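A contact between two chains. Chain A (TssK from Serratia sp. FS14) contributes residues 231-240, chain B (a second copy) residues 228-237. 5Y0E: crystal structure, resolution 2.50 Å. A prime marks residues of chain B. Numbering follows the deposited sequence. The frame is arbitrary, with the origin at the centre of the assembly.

Chain A (231-240) EMVDFMLLQL
Chain B, residues 228-237: GSSEMVDFML

How do the two backbones lie? Both stretches are helical, chain A throughout and chain B from Ser229′ onward, with Gly228′ at the N-cap. Phi/psi values in the helices stay near -65/-40, while Gly228′ is extended at -79/-165, and backbone hydrogen bonds such as Met236 N to Met232 O (2.8 Å) and Met236′ N to Met232′ O (2.9 Å) hold each turn. The helices run in the same general direction, crossing at -22° with axes 11.7 Å apart at closest approach. That spacing leaves room for long side chains between them. In register, Met232 CA lies 7.9 Å from Ser229′ CA, and Met236 CA 8.4 Å from Met236′ CA.

Which bump fills the main hollow? Met236′ points toward chain A with chi1 m, chi2 t and chi3 112°, and its methyl enters a pocket lined by Phe235, Met236 and Gln239. Met236′ CE comes 3.5 Å from Phe235 CD2, 3.3 Å from Met236 CG and 3.1 Å from Gln239 OE1. Phe235 (chi1 t, chi2 68°) presents its ring edge, and Met236′ SD sits 5.0 Å from the Phe235 ring centroid, nearly in the ring plane. Gln239 (chi1 -111°, chi2 t, chi3 -84°) brings a polar oxygen against this methyl, while Met236 (m, t, 129°) contributes aliphatic surface.

What does chain A send back? Met232, with chi1 and chi2 both m and chi3 106°, reaches toward the first turns of helix B. Met232 CE lies 4.0 Å from Ser229′ CB and 4.5 Å from Val233′ CG2 (chi1 t), while Met232 SD is 4.2 Å from Met232′ CB. The Met232 methyl thus lies against Ser229′ CB, with the Ser229′ side chain at chi1 m.

Does polar bonding join the stretches? No hydrogen bond crosses between them. Apolar packing dominates the 335 Å² buried over both sides, and the long methionine side chains supply much of the packed surface.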

# COMPACT_ATOMS: atom_id res chain seq x y z
N GLU A 231 -2.04 -16.18 24.19
CA GLU A 231 -1.76 -16.85 22.95
C GLU A 231 -2.53 -16.18 21.83
O GLU A 231 -2.08 -16.08 20.75
CB GLU A 231 -2.13 -18.30 23.06
CG GLU A 231 -1.77 -19.09 21.83
CD GLU A 231 -2.14 -20.52 21.96
OE1 GLU A 231 -1.70 -21.34 21.16
OE2 GLU A 231 -2.86 -20.84 22.89
N MET A 232 -3.70 -15.65 22.13
CA MET A 232 -4.47 -14.96 21.14
C MET A 232 -3.80 -13.67 20.75
O MET A 232 -3.82 -13.29 19.62
CB MET A 232 -5.87 -14.68 21.63
CG MET A 232 -6.73 -15.91 21.75
SD MET A 232 -7.11 -16.73 20.22
CE MET A 232 -6.07 -18.16 20.30
N VAL A 233 -3.18 -13.01 21.70
CA VAL A 233 -2.48 -11.79 21.45
C VAL A 233 -1.34 -12.07 20.51
O VAL A 233 -1.13 -11.37 19.58
CB VAL A 233 -1.96 -11.17 22.75
CG1 VAL A 233 -0.96 -10.09 22.47
CG2 VAL A 233 -3.10 -10.61 23.55
N ASP A 234 -0.60 -13.12 20.77
CA ASP A 234 0.48 -13.49 19.91
C ASP A 234 -0.01 -13.78 18.52
O ASP A 234 0.59 -13.38 17.58
CB ASP A 234 1.15 -14.73 20.43
CG ASP A 234 2.06 -14.46 21.55
OD1 ASP A 234 2.36 -13.31 21.82
OD2 ASP A 234 2.47 -15.42 22.18
N PHE A 235 -1.10 -14.51 18.40
CA PHE A 235 -1.64 -14.85 17.13
C PHE A 235 -2.10 -13.61 16.41
O PHE A 235 -1.94 -13.51 15.25
CB PHE A 235 -2.75 -15.85 17.27
CG PHE A 235 -3.27 -16.35 15.98
CD1 PHE A 235 -2.51 -17.12 15.17
CD2 PHE A 235 -4.51 -16.03 15.57
CE1 PHE A 235 -2.97 -17.56 13.97
CE2 PHE A 235 -4.98 -16.48 14.38
CZ PHE A 235 -4.21 -17.24 13.58
N MET A 236 -2.72 -12.68 17.11
CA MET A 236 -3.10 -11.43 16.47
C MET A 236 -1.90 -10.68 15.91
O MET A 236 -2.04 -9.93 14.95
CB MET A 236 -3.80 -10.51 17.45
CG MET A 236 -5.18 -10.87 17.72
SD MET A 236 -5.73 -10.41 19.34
CE MET A 236 -7.14 -9.60 18.83
N LEU A 237 -0.73 -10.83 16.53
CA LEU A 237 0.42 -10.06 16.11
C LEU A 237 1.12 -10.71 14.92
O LEU A 237 1.53 -10.02 14.00
CB LEU A 237 1.39 -9.90 17.28
CG LEU A 237 2.72 -9.22 16.94
CD1 LEU A 237 2.56 -7.76 16.59
CD2 LEU A 237 3.64 -9.35 18.07
N LEU A 238 1.24 -12.03 14.95
CA LEU A 238 1.71 -12.74 13.77
C LEU A 238 0.84 -12.42 12.55
O LEU A 238 1.36 -12.20 11.46
CB LEU A 238 1.73 -14.23 14.07
CG LEU A 238 2.12 -15.16 12.92
CD1 LEU A 238 3.51 -14.87 12.38
CD2 LEU A 238 2.04 -16.57 13.38
N GLN A 239 -0.47 -12.36 12.74
CA GLN A 239 -1.35 -11.91 11.68
C GLN A 239 -0.93 -10.56 11.15
O GLN A 239 -0.92 -10.35 9.93
CB GLN A 239 -2.76 -11.78 12.20
CG GLN A 239 -3.67 -12.73 11.66
CD GLN A 239 -4.91 -12.76 12.48
OE1 GLN A 239 -4.96 -13.45 13.50
NE2 GLN A 239 -5.94 -12.04 12.04
N LEU A 240 -0.66 -9.62 12.05
CA LEU A 240 -0.29 -8.28 11.64
C LEU A 240 1.06 -8.30 10.96
O LEU A 240 1.27 -7.59 9.98
CB LEU A 240 -0.28 -7.35 12.83
CG LEU A 240 0.10 -5.90 12.53
CD1 LEU A 240 -0.97 -5.21 11.78
CD2 LEU A 240 0.40 -5.16 13.80
N GLY B 228 -14.94 -20.72 22.61
CA GLY B 228 -13.56 -21.12 22.72
C GLY B 228 -12.59 -20.29 21.92
O GLY B 228 -12.87 -19.19 21.46
N SER B 229 -11.41 -20.83 21.77
CA SER B 229 -10.41 -20.16 21.01
C SER B 229 -10.83 -20.44 19.59
O SER B 229 -10.74 -19.58 18.76
CB SER B 229 -9.04 -20.70 21.35
OG SER B 229 -8.86 -20.69 22.74
N SER B 230 -11.33 -21.65 19.34
CA SER B 230 -11.82 -21.96 18.00
C SER B 230 -12.79 -20.90 17.51
O SER B 230 -12.70 -20.45 16.36
CB SER B 230 -12.48 -23.33 18.01
OG SER B 230 -13.07 -23.59 16.76
N GLU B 231 -13.69 -20.46 18.37
CA GLU B 231 -14.62 -19.43 17.97
C GLU B 231 -13.91 -18.10 17.70
O GLU B 231 -14.26 -17.39 16.76
CB GLU B 231 -15.68 -19.29 19.05
CG GLU B 231 -16.55 -18.07 18.95
CD GLU B 231 -17.79 -18.20 19.81
OE1 GLU B 231 -18.44 -19.26 19.72
OE2 GLU B 231 -18.10 -17.27 20.58
N MET B 232 -12.89 -17.76 18.50
CA MET B 232 -12.20 -16.49 18.30
C MET B 232 -11.44 -16.48 16.98
O MET B 232 -11.48 -15.52 16.22
CB MET B 232 -11.23 -16.21 19.45
CG MET B 232 -11.88 -15.63 20.68
SD MET B 232 -13.06 -14.33 20.29
CE MET B 232 -12.00 -12.90 20.31
N VAL B 233 -10.71 -17.56 16.72
CA VAL B 233 -9.98 -17.69 15.48
C VAL B 233 -10.91 -17.51 14.29
O VAL B 233 -10.58 -16.82 13.33
CB VAL B 233 -9.26 -19.04 15.44
CG1 VAL B 233 -8.63 -19.26 14.12
CG2 VAL B 233 -8.21 -19.08 16.50
N ASP B 234 -12.11 -18.09 14.36
CA ASP B 234 -13.05 -17.94 13.26
C ASP B 234 -13.47 -16.49 13.10
O ASP B 234 -13.46 -15.95 12.00
CB ASP B 234 -14.27 -18.82 13.48
CG ASP B 234 -13.92 -20.28 13.44
OD1 ASP B 234 -12.74 -20.60 13.30
OD2 ASP B 234 -14.82 -21.12 13.57
N PHE B 235 -13.84 -15.85 14.19
CA PHE B 235 -14.13 -14.43 14.17
C PHE B 235 -13.00 -13.63 13.54
O PHE B 235 -13.24 -12.62 12.88
CB PHE B 235 -14.39 -13.96 15.59
CG PHE B 235 -14.86 -12.55 15.70
CD1 PHE B 235 -15.91 -12.10 14.94
CD2 PHE B 235 -14.27 -11.69 16.56
CE1 PHE B 235 -16.35 -10.80 15.05
CE2 PHE B 235 -14.71 -10.39 16.67
CZ PHE B 235 -15.75 -9.95 15.91
N MET B 236 -11.77 -14.06 13.75
CA MET B 236 -10.65 -13.31 13.19
C MET B 236 -10.62 -13.43 11.68
O MET B 236 -10.36 -12.45 10.99
CB MET B 236 -9.34 -13.81 13.79
CG MET B 236 -9.10 -13.31 15.16
SD MET B 236 -7.98 -14.41 16.00
CE MET B 236 -6.62 -13.35 16.10
N LEU B 237 -10.87 -14.63 11.17
CA LEU B 237 -10.94 -14.85 9.74
C LEU B 237 -12.10 -14.08 9.13
O LEU B 237 -11.95 -13.41 8.12
CB LEU B 237 -11.08 -16.34 9.45
CG LEU B 237 -11.00 -16.77 8.00
CD1 LEU B 237 -9.85 -16.08 7.34
CD2 LEU B 237 -10.84 -18.28 7.90